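Local coordinates for protein chorismatase (Streptomyces hygroscopicus, PDB 4BPS) that hydrolyses chorismate to a dihydroxycyclohexadiene carboxylic acid and pyruvate in the biosynthesis of the immunosuppressants FK506 and FK520, at residues N203-A208 against V225-T230. Sequence-based numbering, arbitrary orientation.
Sequences NIENPA and VFARAT. With 3EB (3-(2-carboxyethyl)benzoic acid), chain B.
Ile204 and Ala229 form an antiparallel hydrogen-bonded pair, with Ile204 N donating to Ala229 O at 2.8 Å. In return, Ile204 O accepts from both Arg228 N (2.9 Å) and Ala229 N (3.1 Å). Two consecutive residues thus face one, a classic beta bulge, and it lies just where strand 229-232 begins beside the end of strand 201-204. On one face of the sheet, Ile204 CB packs against Ala229 CB. On the other, Asn203 and Thr230 lie side by side as a non-hydrogen-bonded pair, and Thr230 OG1 donates to Asn203 OD1 at 2.9 Å, tilted 19° from the amide plane. In this YjgF-fold enzyme the bulge includes Arg228, a substrate-binding residue, a case consistent with strand irregularities placing pocket side chains. The Arg228 chain is bent at chi2 (-65°), which turns CD aside; at its far end NH1 donates to 3EB OXT at 2.8 Å, and NH2 bonds Tyr215 OH. A water bridges Arg228 NE to Glu205 OE1 and Phe226 O, linking acid and base across the 4.5 Å between Glu205 OE1 and Arg228 NE. Glu205 OE1 also bonds Thr211. Phe226 CE2 sits 3.4 Å above one face of the Arg228 guanidinium, offset toward its rim, while the ligand ring covers a phenyl face, 3EB CAH over its centre. An alanine at Phe226 would probably leave the ligand ring without the aromatic face it lies on, and the guanidinium freer to tilt. Nearer the backbone, Asn206 CB rests against Arg228 CG, and Asn206 OD1 closes an Asx turn onto Ala208 N while also bonding Arg272.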
loop_
_atom_site.group_PDB
_atom_site.type_symbol
_atom_site.label_atom_id
_atom_site.label_comp_id
_atom_site.label_asym_id
_atom_site.label_seq_id
_atom_site.Cartn_x
_atom_site.Cartn_y
_atom_site.Cartn_z
ATOM N N ASN A 203 -4.399 3.042 13.929
ATOM C CA ASN A 203 -3.707 1.885 13.358
ATOM C C ASN A 203 -4.196 0.628 14.057
ATOM O O ASN A 203 -4.363 0.597 15.283
ATOM C CB ASN A 203 -2.204 2.079 13.463
ATOM C CG ASN A 203 -1.717 3.180 12.548
ATOM O OD1 ASN A 203 -2.267 3.388 11.474
ATOM N ND2 ASN A 203 -0.691 3.899 12.978
ATOM N N ILE A 204 -4.419 -0.410 13.260
ATOM C CA ILE A 204 -5.090 -1.618 13.700
ATOM C C ILE A 204 -4.194 -2.820 13.474
ATOM O O ILE A 204 -3.624 -2.997 12.385
ATOM C CB ILE A 204 -6.430 -1.779 12.920
ATOM C CG1 ILE A 204 -7.329 -0.562 13.208
ATOM C CG2 ILE A 204 -7.129 -3.070 13.303
ATOM C CD1 ILE A 204 -8.385 -0.295 12.127
ATOM N N GLU A 205 -4.098 -3.657 14.508
ATOM C CA GLU A 205 -3.371 -4.928 14.423
ATOM C C GLU A 205 -4.345 -6.095 14.224
ATOM O O GLU A 205 -5.566 -5.932 14.344
ATOM C CB GLU A 205 -2.504 -5.153 15.670
ATOM C CG GLU A 205 -1.394 -4.122 15.802
ATOM C CD GLU A 205 -0.428 -4.152 14.624
ATOM O OE1 GLU A 205 0.291 -5.169 14.433
ATOM O OE2 GLU A 205 -0.406 -3.162 13.853
ATOM N N ASN A 206 -3.791 -7.270 13.926
ATOM C CA ASN A 206 -4.553 -8.513 13.687
ATOM C C ASN A 206 -4.237 -9.448 14.832
ATOM O O ASN A 206 -3.088 -9.781 15.018
ATOM C CB ASN A 206 -4.049 -9.151 12.367
ATOM C CG ASN A 206 -4.641 -10.550 12.042
ATOM O OD1 ASN A 206 -5.024 -11.337 12.910
ATOM N ND2 ASN A 206 -4.683 -10.851 10.738
ATOM N N PRO A 207 -5.235 -9.916 15.598
ATOM C CA PRO A 207 -4.943 -10.711 16.809
ATOM C C PRO A 207 -4.183 -12.043 16.700
ATOM O O PRO A 207 -3.730 -12.603 17.711
ATOM C CB PRO A 207 -6.351 -11.038 17.338
ATOM C CG PRO A 207 -7.243 -10.132 16.769
ATOM C CD PRO A 207 -6.670 -9.606 15.486
ATOM N N ALA A 208 -4.102 -12.581 15.502
ATOM C CA ALA A 208 -3.353 -13.841 15.272
ATOM C C ALA A 208 -2.121 -13.628 14.394
ATOM O O ALA A 208 -1.564 -14.605 13.863
ATOM C CB ALA A 208 -4.276 -14.886 14.655
ATOM N N VAL A 225 8.016 -2.625 9.245
ATOM C CA VAL A 225 7.183 -1.846 10.155
ATOM C C VAL A 225 5.976 -1.367 9.389
ATOM O O VAL A 225 6.118 -0.807 8.305
ATOM C CB VAL A 225 7.973 -0.676 10.782
ATOM C CG1 VAL A 225 8.618 0.239 9.713
ATOM C CG2 VAL A 225 7.104 0.137 11.713
ATOM N N PHE A 226 4.797 -1.645 9.938
ATOM C CA PHE A 226 3.510 -1.264 9.337
ATOM C C PHE A 226 2.373 -1.806 10.191
ATOM O O PHE A 226 2.525 -2.844 10.849
ATOM C CB PHE A 226 3.336 -1.744 7.869
ATOM C CG PHE A 226 3.451 -3.234 7.672
ATOM C CD1 PHE A 226 4.678 -3.840 7.409
ATOM C CD2 PHE A 226 2.325 -4.037 7.722
ATOM C CE1 PHE A 226 4.775 -5.195 7.217
ATOM C CE2 PHE A 226 2.416 -5.401 7.533
ATOM C CZ PHE A 226 3.642 -5.984 7.299
ATOM N N ALA A 227 1.223 -1.143 10.108
ATOM C CA ALA A 227 0.002 -1.623 10.745
ATOM C C ALA A 227 -0.719 -2.583 9.813
ATOM O O ALA A 227 -0.484 -2.566 8.607
ATOM C CB ALA A 227 -0.907 -0.455 11.066
ATOM N N ARG A 228 -1.645 -3.384 10.342
ATOM C CA ARG A 228 -2.378 -4.347 9.502
ATOM C C ARG A 228 -3.596 -3.697 8.799
ATOM O O ARG A 228 -4.067 -4.197 7.761
ATOM C CB ARG A 228 -2.773 -5.590 10.318
ATOM C CG ARG A 228 -1.565 -6.273 10.935
ATOM C CD ARG A 228 -0.641 -6.848 9.882
ATOM N NE ARG A 228 0.622 -7.275 10.477
ATOM C CZ ARG A 228 1.503 -8.041 9.839
ATOM N NH1 ARG A 228 1.260 -8.469 8.608
ATOM N NH2 ARG A 228 2.630 -8.385 10.454
ATOM N N ALA A 229 -4.080 -2.575 9.332
ATOM C CA ALA A 229 -5.117 -1.736 8.682
ATOM C C ALA A 229 -5.060 -0.371 9.373
ATOM O O ALA A 229 -4.440 -0.247 10.451
ATOM C CB ALA A 229 -6.492 -2.367 8.835
ATOM N N THR A 230 -5.693 0.637 8.774
ATOM C CA THR A 230 -5.795 1.946 9.383
ATOM C C THR A 230 -7.196 2.480 9.147
ATOM O O THR A 230 -7.686 2.457 8.008
ATOM C CB THR A 230 -4.776 2.932 8.759
ATOM O OG1 THR A 230 -3.450 2.445 9.038
ATOM C CG2 THR A 230 -4.930 4.349 9.304
HETATM C C 3EB B . 3.816 -9.664 6.004
HETATM O O 3EB B . 4.887 -9.446 6.582
HETATM C CA 3EB B . 3.738 -9.855 4.515
HETATM O OAB 3EB B . 7.134 -4.322 4.143
HETATM O OAD 3EB B . 5.595 -2.764 3.791
HETATM C CAE 3EB B . 2.870 -6.986 3.971
HETATM C CAF 3EB B . 2.534 -5.639 4.027
HETATM C CAG 3EB B . 4.206 -7.380 3.875
HETATM C CAH 3EB B . 3.519 -4.668 3.975
HETATM C CAL 3EB B . 5.949 -3.996 3.930
HETATM C CAM 3EB B . 5.187 -6.388 3.844
HETATM C CAN 3EB B . 4.860 -5.034 3.912
HETATM O OXT 3EB B . 2.704 -9.802 6.642
HETATM C C2 3EB B . 4.613 -8.839 3.752
HETATM O O HOH W 1 1.796 -5.205 12.138
HETATM O O HOH W 2 2.236 -2.065 13.929
#